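Gamma-butyrobetaine hydroxylase-like N-terminal domain-containing protein (Acidithiobacillus ferrooxidans, PDB 3LUU) is of unknown function but binds zinc, and resembles the N-terminal domain of gamma-butyrobetaine hydroxylase. Local coordinates at residues Arg13-Met16 with Met21-Asp24; His37-Cys42 with Glu62-Val67; Val67-Val70 with Ala76-Leu79. All blocks are in the same frame, centred on the assembly; numbering follows the deposited sequence. Where two conformers were deposited one is given.

Contact 1. Residues Arg13-Met16 with Met21-Asp24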
loop_
_atom_site.group_PDB
_atom_site.type_symbol
_atom_site.label_atom_id
_atom_site.label_comp_id
_atom_site.label_asym_id
_atom_site.label_seq_id
_atom_site.Cartn_x
_atom_site.Cartn_y
_atom_site.Cartn_z
ATOM N N ARG A 13 6.815 -0.400 6.645
ATOM C CA ARG A 13 7.859 0.612 6.559
ATOM C C ARG A 13 7.644 1.421 5.306
ATOM O O ARG A 13 8.112 1.035 4.248
ATOM C CB ARG A 13 9.244 -0.031 6.478
ATOM C CG ARG A 13 9.615 -0.765 7.723
ATOM C CD ARG A 13 10.930 -1.458 7.535
ATOM N NE ARG A 13 10.887 -2.521 6.522
ATOM C CZ ARG A 13 10.479 -3.774 6.738
ATOM N NH1 ARG A 13 10.036 -4.158 7.929
ATOM N NH2 ARG A 13 10.513 -4.652 5.748
ATOM N N PRO A 14 6.996 2.578 5.423
ATOM C CA PRO A 14 6.938 3.443 4.253
ATOM C C PRO A 14 8.247 4.235 4.089
ATOM O O PRO A 14 8.628 5.012 4.979
ATOM C CB PRO A 14 5.743 4.345 4.539
ATOM C CG PRO A 14 5.558 4.326 6.003
ATOM C CD PRO A 14 6.240 3.104 6.566
ATOM N N LEU A 15 8.946 4.009 2.973
ATOM C CA LEU A 15 10.284 4.569 2.730
ATOM C C LEU A 15 10.183 5.760 1.784
ATOM O O LEU A 15 9.945 5.608 0.594
ATOM C CB LEU A 15 11.228 3.491 2.188
ATOM C CG LEU A 15 11.454 2.215 3.042
ATOM C CD1 LEU A 15 12.120 1.107 2.206
ATOM C CD2 LEU A 15 12.269 2.540 4.338
HETATM N N MSE A 16 10.361 6.960 2.325
HETATM C CA MSE A 16 10.172 8.190 1.559
HETATM C C MSE A 16 11.227 8.405 0.480
HETATM O O MSE A 16 10.925 8.950 -0.562
HETATM C CB MSE A 16 10.161 9.413 2.470
HETATM C CG MSE A 16 9.198 9.342 3.615
HETATM SE SE MSE A 16 7.396 9.074 2.942
HETATM C CE MSE A 16 7.457 10.502 1.608
HETATM N N MSE A 21 6.675 1.182 -0.115
HETATM C CA MSE A 21 6.171 0.742 1.189
HETATM C C MSE A 21 6.480 -0.743 1.330
HETATM O O MSE A 21 6.051 -1.558 0.494
HETATM C CB MSE A 21 4.669 1.009 1.380
HETATM C CG MSE A 21 4.240 0.939 2.869
HETATM SE SE MSE A 21 2.375 1.254 3.036
HETATM C CE MSE A 21 1.547 -0.236 2.139
ATOM N N GLU A 22 7.247 -1.078 2.354
ATOM C CA GLU A 22 7.568 -2.466 2.655
ATOM C C GLU A 22 6.605 -2.978 3.703
ATOM O O GLU A 22 6.252 -2.259 4.628
ATOM C CB GLU A 22 8.984 -2.589 3.177
ATOM C CG GLU A 22 10.026 -2.139 2.179
ATOM C CD GLU A 22 11.414 -2.621 2.544
ATOM O OE1 GLU A 22 11.712 -2.685 3.745
ATOM O OE2 GLU A 22 12.229 -2.898 1.664
ATOM N N VAL A 23 6.163 -4.209 3.531
ATOM C CA VAL A 23 5.312 -4.889 4.511
ATOM C C VAL A 23 5.869 -6.298 4.686
ATOM O O VAL A 23 6.037 -7.023 3.715
ATOM C CB VAL A 23 3.841 -5.006 4.062
ATOM C CG1 VAL A 23 3.011 -5.693 5.202
ATOM C CG2 VAL A 23 3.265 -3.645 3.661
ATOM N N ASP A 24 6.204 -6.635 5.917
ATOM C CA ASP A 24 6.658 -7.970 6.267
ATOM C C ASP A 24 5.419 -8.760 6.640
ATOM O O ASP A 24 4.596 -8.288 7.432
ATOM C CB ASP A 24 7.547 -7.941 7.483
ATOM C CG ASP A 24 8.911 -7.330 7.231
ATOM O OD1 ASP A 24 9.444 -7.260 6.092
ATOM O OD2 ASP A 24 9.473 -6.941 8.251
#
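Arg13 lays its guanidinium between two acids of the neighbouring strand and meets both at its edge. NE gives a hydrogen bond to Glu22 OE1 (2.9 Å), on the anti lone pair of that oxygen, and NH2 reaches the same OE1 at a poorer angle, the two flat groups standing 87° apart. The end of the guanidinium grips Asp24 with both nitrogens, NH2 to OD1 at 2.8 Å and NH1 to OD2 at 2.9 Å; these bonds are nearly straight, but they come from above the carboxylate plane. A bend at chi3 (-65°) turns the long arm along strand 20-25 to span both acids. Leu15 CD1 lies over Glu22 CD. On the other face, Pro14 CB packs on CG of selenomethionine Met21. The hydrogen-bonded pair Arg13-Glu22 of this antiparallel hairpin sets the register, with Arg13 N to Glu22 O at 2.8 Å. Further out, Glu11 also pairs with Arg13, Arg32 holds Glu22 OE2, and Thr30 bonds to Asp24 OD1. A leucine in place of Arg13 would probably leave Asp24 without its two-pronged partner and Glu22 OE1 without both its donors. Charge alternates along Arg13, Glu22 and Arg32, probably keeping both acids ionised.

Contact 2. Residues His37-Cys42 with Glu62-Val67. With ZN (zinc ion), chain B.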
loop_
_atom_site.group_PDB
_atom_site.type_symbol
_atom_site.label_atom_id
_atom_site.label_comp_id
_atom_site.label_asym_id
_atom_site.label_seq_id
_atom_site.Cartn_x
_atom_site.Cartn_y
_atom_site.Cartn_z
ATOM N N HIS A 37 2.480 2.837 -7.514
ATOM C CA HIS A 37 1.605 1.680 -7.718
ATOM C C HIS A 37 0.406 1.715 -6.778
ATOM O O HIS A 37 -0.741 1.570 -7.214
ATOM C CB HIS A 37 2.434 0.408 -7.557
ATOM C CG HIS A 37 1.743 -0.852 -7.966
ATOM N ND1 HIS A 37 2.274 -2.093 -7.702
ATOM C CD2 HIS A 37 0.592 -1.072 -8.633
ATOM C CE1 HIS A 37 1.474 -3.022 -8.182
ATOM N NE2 HIS A 37 0.444 -2.429 -8.741
ATOM N N LEU A 38 0.668 1.981 -5.505
ATOM C CA LEU A 38 -0.401 2.088 -4.514
ATOM C C LEU A 38 -1.416 3.193 -4.891
ATOM O O LEU A 38 -2.641 3.018 -4.804
ATOM C CB LEU A 38 0.200 2.342 -3.118
ATOM C CG LEU A 38 0.985 1.185 -2.485
ATOM C CD1 LEU A 38 1.870 1.723 -1.378
ATOM C CD2 LEU A 38 0.042 0.110 -1.959
ATOM N N ARG A 39 -0.900 4.323 -5.339
ATOM C CA ARG A 39 -1.762 5.420 -5.720
ATOM C C ARG A 39 -2.609 5.086 -6.943
ATOM O O ARG A 39 -3.810 5.371 -6.965
ATOM C CB ARG A 39 -0.919 6.689 -5.933
ATOM C CG ARG A 39 -1.697 7.937 -6.336
ATOM C CD ARG A 39 -2.745 8.312 -5.327
ATOM N NE ARG A 39 -3.601 9.365 -5.837
ATOM C CZ ARG A 39 -4.732 9.179 -6.519
ATOM N NH1 ARG A 39 -5.181 7.968 -6.789
ATOM N NH2 ARG A 39 -5.423 10.225 -6.943
ATOM N N VAL A 40 -2.009 4.504 -7.975
ATOM C CA VAL A 40 -2.787 4.265 -9.198
ATOM C C VAL A 40 -3.756 3.106 -9.020
ATOM O O VAL A 40 -4.730 3.026 -9.739
ATOM C CB VAL A 40 -1.913 4.119 -10.465
ATOM C CG1 VAL A 40 -1.009 5.363 -10.630
ATOM C CG2 VAL A 40 -1.085 2.921 -10.416
ATOM N N GLU A 41 -3.482 2.214 -8.072
ATOM C CA GLU A 41 -4.427 1.131 -7.657
ATOM C C GLU A 41 -5.241 1.452 -6.406
ATOM O O GLU A 41 -5.812 0.555 -5.815
ATOM C CB GLU A 41 -3.646 -0.127 -7.279
ATOM C CG GLU A 41 -2.731 -0.649 -8.328
ATOM C CD GLU A 41 -3.411 -1.619 -9.199
ATOM O OE1 GLU A 41 -4.639 -1.447 -9.335
ATOM O OE2 GLU A 41 -2.722 -2.544 -9.705
ATOM N N CYS A 42 -5.243 2.696 -5.960
ATOM C CA CYS A 42 -5.977 3.097 -4.765
ATOM C C CYS A 42 -7.460 2.720 -4.884
ATOM O O CYS A 42 -8.133 3.278 -5.745
ATOM C CB CYS A 42 -5.825 4.607 -4.576
ATOM S SG CYS A 42 -6.648 5.264 -3.126
ATOM N N GLU A 62 3.732 9.251 -10.780
ATOM C CA GLU A 62 5.095 8.834 -10.463
ATOM C C GLU A 62 5.764 9.659 -9.349
ATOM O O GLU A 62 6.652 9.174 -8.648
ATOM C CB GLU A 62 5.976 8.785 -11.709
ATOM C CG GLU A 62 6.297 10.119 -12.364
ATOM C CD GLU A 62 5.288 10.510 -13.433
ATOM O OE1 GLU A 62 4.136 10.015 -13.386
ATOM O OE2 GLU A 62 5.664 11.305 -14.323
ATOM N N HIS A 63 5.319 10.899 -9.177
ATOM C CA HIS A 63 5.884 11.748 -8.137
ATOM C C HIS A 63 5.065 11.779 -6.860
ATOM O O HIS A 63 5.444 12.457 -5.898
ATOM C CB HIS A 63 6.161 13.144 -8.686
ATOM C CG HIS A 63 7.432 13.214 -9.497
ATOM N ND1 HIS A 63 7.448 13.472 -10.853
ATOM C CD2 HIS A 63 8.726 13.030 -9.137
ATOM C CE1 HIS A 63 8.696 13.463 -11.287
ATOM N NE2 HIS A 63 9.491 13.193 -10.267
ATOM N N VAL A 64 4.009 10.973 -6.784
ATOM C CA VAL A 64 3.156 10.979 -5.591
ATOM C C VAL A 64 3.842 10.177 -4.462
ATOM O O VAL A 64 4.591 9.203 -4.727
ATOM C CB VAL A 64 1.710 10.533 -5.976
ATOM C CG1 VAL A 64 0.819 10.454 -4.784
ATOM C CG2 VAL A 64 1.125 11.584 -7.036
ATOM N N SER A 65 3.697 10.648 -3.218
ATOM C CA SER A 65 4.209 9.899 -2.089
ATOM C C SER A 65 3.113 9.587 -1.075
ATOM O O SER A 65 2.066 10.212 -1.070
ATOM C CB SER A 65 5.382 10.628 -1.427
ATOM O OG SER A 65 4.928 11.789 -0.771
ATOM N N VAL A 66 3.355 8.560 -0.258
ATOM C CA VAL A 66 2.522 8.251 0.880
ATOM C C VAL A 66 3.047 9.106 2.035
ATOM O O VAL A 66 4.202 8.983 2.468
ATOM C CB VAL A 66 2.537 6.755 1.212
ATOM C CG1 VAL A 66 1.830 6.492 2.516
ATOM C CG2 VAL A 66 1.893 5.965 0.052
ATOM N N VAL A 67 2.206 10.013 2.491
ATOM C CA VAL A 67 2.560 10.916 3.579
ATOM C C VAL A 67 2.249 10.327 4.950
ATOM O O VAL A 67 2.949 10.633 5.916
ATOM C CB VAL A 67 1.962 12.306 3.370
ATOM C CG1 VAL A 67 2.549 12.889 2.090
ATOM C CG2 VAL A 67 0.462 12.279 3.322
HETATM ZN ZN ZN B . -0.895 -3.373 -9.952
#
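Arg39 and Val64 meet where helix 35-40 packs on the loop leading into strand 66-72 and on that strand's first residue, in a small alpha+beta domain of two antiparallel sheets. The methylene part of the arginine slants across the valine, with Arg39 CG 3.9 Å from Val64 CG1. Arginine suits this edge because its aliphatic stem can cover a valine while its charged end goes further: CG stands anti to the backbone N (chi1 -180°), the chain turns at chi2, and NE forms a salt bridge with Asp83. One residue earlier, Leu38 starts its side chain toward the strand, and its CD1 comes within 4.5 Å of Val66 CG2, a loose apolar touch. Both positions are buried, which suits leucine and valine, whose side chains have no polar atom to satisfy; Leu79, Leu95 and Leu98 also pack on Leu38, and Phe35 and Phe81 on Val66. The two segments bury just 122 Å² between them.

The helix and the residue that follows it also carry two zinc ligands. His37 and Glu41 are one turn apart, closed by the bond from Glu41 N to His37 O. Glu41 bends its side chain at chi2 (-90°) back toward the imidazole. Glu101, the C-terminal residue, completes the site with its terminal carboxylate. The zinc ion lies 2.0 Å from His37 NE2 and 2.0 Å from Glu41 OE2.

Contact 3. Residues Val67-Val70 with Ala76-Leu79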
loop_
_atom_site.group_PDB
_atom_site.type_symbol
_atom_site.label_atom_id
_atom_site.label_comp_id
_atom_site.label_asym_id
_atom_site.label_seq_id
_atom_site.Cartn_x
_atom_site.Cartn_y
_atom_site.Cartn_z
ATOM N N VAL A 67 2.206 10.013 2.491
ATOM C CA VAL A 67 2.560 10.916 3.579
ATOM C C VAL A 67 2.249 10.327 4.950
ATOM O O VAL A 67 2.949 10.633 5.916
ATOM C CB VAL A 67 1.962 12.306 3.370
ATOM C CG1 VAL A 67 2.549 12.889 2.090
ATOM C CG2 VAL A 67 0.462 12.279 3.322
ATOM N N GLU A 68 1.245 9.447 5.033
ATOM C CA GLU A 68 0.928 8.769 6.268
ATOM C C GLU A 68 0.206 7.470 6.024
ATOM O O GLU A 68 -0.490 7.325 5.043
ATOM C CB GLU A 68 0.057 9.674 7.146
ATOM C CG GLU A 68 0.247 9.371 8.621
ATOM C CD GLU A 68 -0.380 10.402 9.527
ATOM O OE1 GLU A 68 -0.914 11.423 9.024
ATOM O OE2 GLU A 68 -0.339 10.171 10.757
ATOM N N VAL A 69 0.413 6.532 6.933
ATOM C CA VAL A 69 -0.177 5.202 6.910
ATOM C C VAL A 69 -0.883 5.069 8.264
ATOM O O VAL A 69 -0.229 5.143 9.308
ATOM C CB VAL A 69 0.916 4.116 6.769
ATOM C CG1 VAL A 69 0.320 2.739 6.925
ATOM C CG2 VAL A 69 1.666 4.251 5.420
ATOM N N VAL A 70 -2.217 4.914 8.242
ATOM C CA VAL A 70 -3.037 4.884 9.448
ATOM C C VAL A 70 -3.796 3.543 9.496
ATOM O O VAL A 70 -4.517 3.192 8.566
ATOM C CB VAL A 70 -4.037 6.062 9.457
ATOM C CG1 VAL A 70 -4.900 6.043 10.720
ATOM C CG2 VAL A 70 -3.290 7.394 9.357
ATOM N N ALA A 76 -7.182 -3.324 7.769
ATOM C CA ALA A 76 -6.749 -2.457 6.684
ATOM C C ALA A 76 -5.847 -1.311 7.158
ATOM O O ALA A 76 -5.574 -1.158 8.353
ATOM C CB ALA A 76 -7.978 -1.932 5.959
ATOM N N VAL A 77 -5.310 -0.574 6.191
ATOM C CA VAL A 77 -4.646 0.700 6.434
ATOM C C VAL A 77 -5.234 1.756 5.474
ATOM O O VAL A 77 -5.622 1.459 4.337
ATOM C CB VAL A 77 -3.073 0.706 6.250
ATOM C CG1 VAL A 77 -2.367 0.137 7.476
ATOM C CG2 VAL A 77 -2.621 0.053 4.900
ATOM N N GLN A 78 -5.276 2.986 5.958
ATOM C CA GLN A 78 -5.659 4.124 5.167
ATOM C C GLN A 78 -4.340 4.772 4.753
ATOM O O GLN A 78 -3.493 5.091 5.613
ATOM C CB GLN A 78 -6.455 5.090 6.025
ATOM C CG GLN A 78 -6.957 6.325 5.296
ATOM C CD GLN A 78 -7.559 7.371 6.240
ATOM O OE1 GLN A 78 -7.032 7.650 7.349
ATOM N NE2 GLN A 78 -8.630 7.988 5.790
ATOM N N LEU A 79 -4.157 4.982 3.462
ATOM C CA LEU A 79 -2.949 5.667 2.986
ATOM C C LEU A 79 -3.322 7.109 2.630
ATOM O O LEU A 79 -4.341 7.356 1.977
ATOM C CB LEU A 79 -2.320 4.952 1.797
ATOM C CG LEU A 79 -1.918 3.491 1.946
ATOM C CD1 LEU A 79 -1.124 3.065 0.739
ATOM C CD2 LEU A 79 -1.174 3.255 3.262
#
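Strands 67-70 and 76-79 run antiparallel, their axes 4.7 Å apart at 160°, and are tied by the hydrogen-bonded pair Val70-Gln78. Val70 N lies 2.9 Å from Gln78 O, and Gln78 N 2.7 Å from Val70 O. The same carbonyl oxygen of Val70 also receives a CA-H...O contact from Val77.

On one face, Val69 sits against two apolar residues. Its CG2 lies 3.7 Å from Leu79 CD2, the two side chains running side by side and pointing the same way as a non-hydrogen-bonded pair. The other branch, CG1, meets Val77 CG1 at 3.8 Å across the diagonal. A chi1 of 173° sets Val69 CG1 anti to the backbone N and CG2 beside it, which spreads the fork over both partners. Branched aliphatic residues suit this face because it is turned inward: Met21 covers Val69 and Leu79, while Trp92 and Leu95 of helix 92-98 pack on Val77.

The segments belong to the beta hairpin of strands 66-72 and 76-81, whose far end holds a classic beta bulge, where Val67 and Glu68 both face His80.

On the opposite face Val70 is paired with Gln78, both partly exposed. Extended from CG anti to the backbone N (chi1 -178°), the glutamine chain carries its amide out alongside Val70, as suits a long polar residue on this face; Gln78 OE1 lies 4.0 Å from Val70 CB and makes a weak hydrogen bond to His80 NE2.

Contacts 1 and 3 each join two strands of an antiparallel hairpin, but of different three-stranded sheets, whereas contact 2 brings helix 35-40 against the start of strand 66-72, the same strand that contact 3 uses. Contact 1 is largely a surface contact, held by charge; of the two partly buried ones, contact 2 rests on apolar touches alone, contact 3 on backbone bonds as well as aliphatic side chains. All three nevertheless turn an apolar side inward: Met21 of contact 1 reaches Leu38 of contact 2 and both Val69 and Leu79 of contact 3, and Leu38 CD1 lies 3.9 Å from Leu79 CD1. Charged groups lie toward the outside: the ion pairs of contact 1, the Arg39-Asp83 bridge and the zinc ligands beside contact 2.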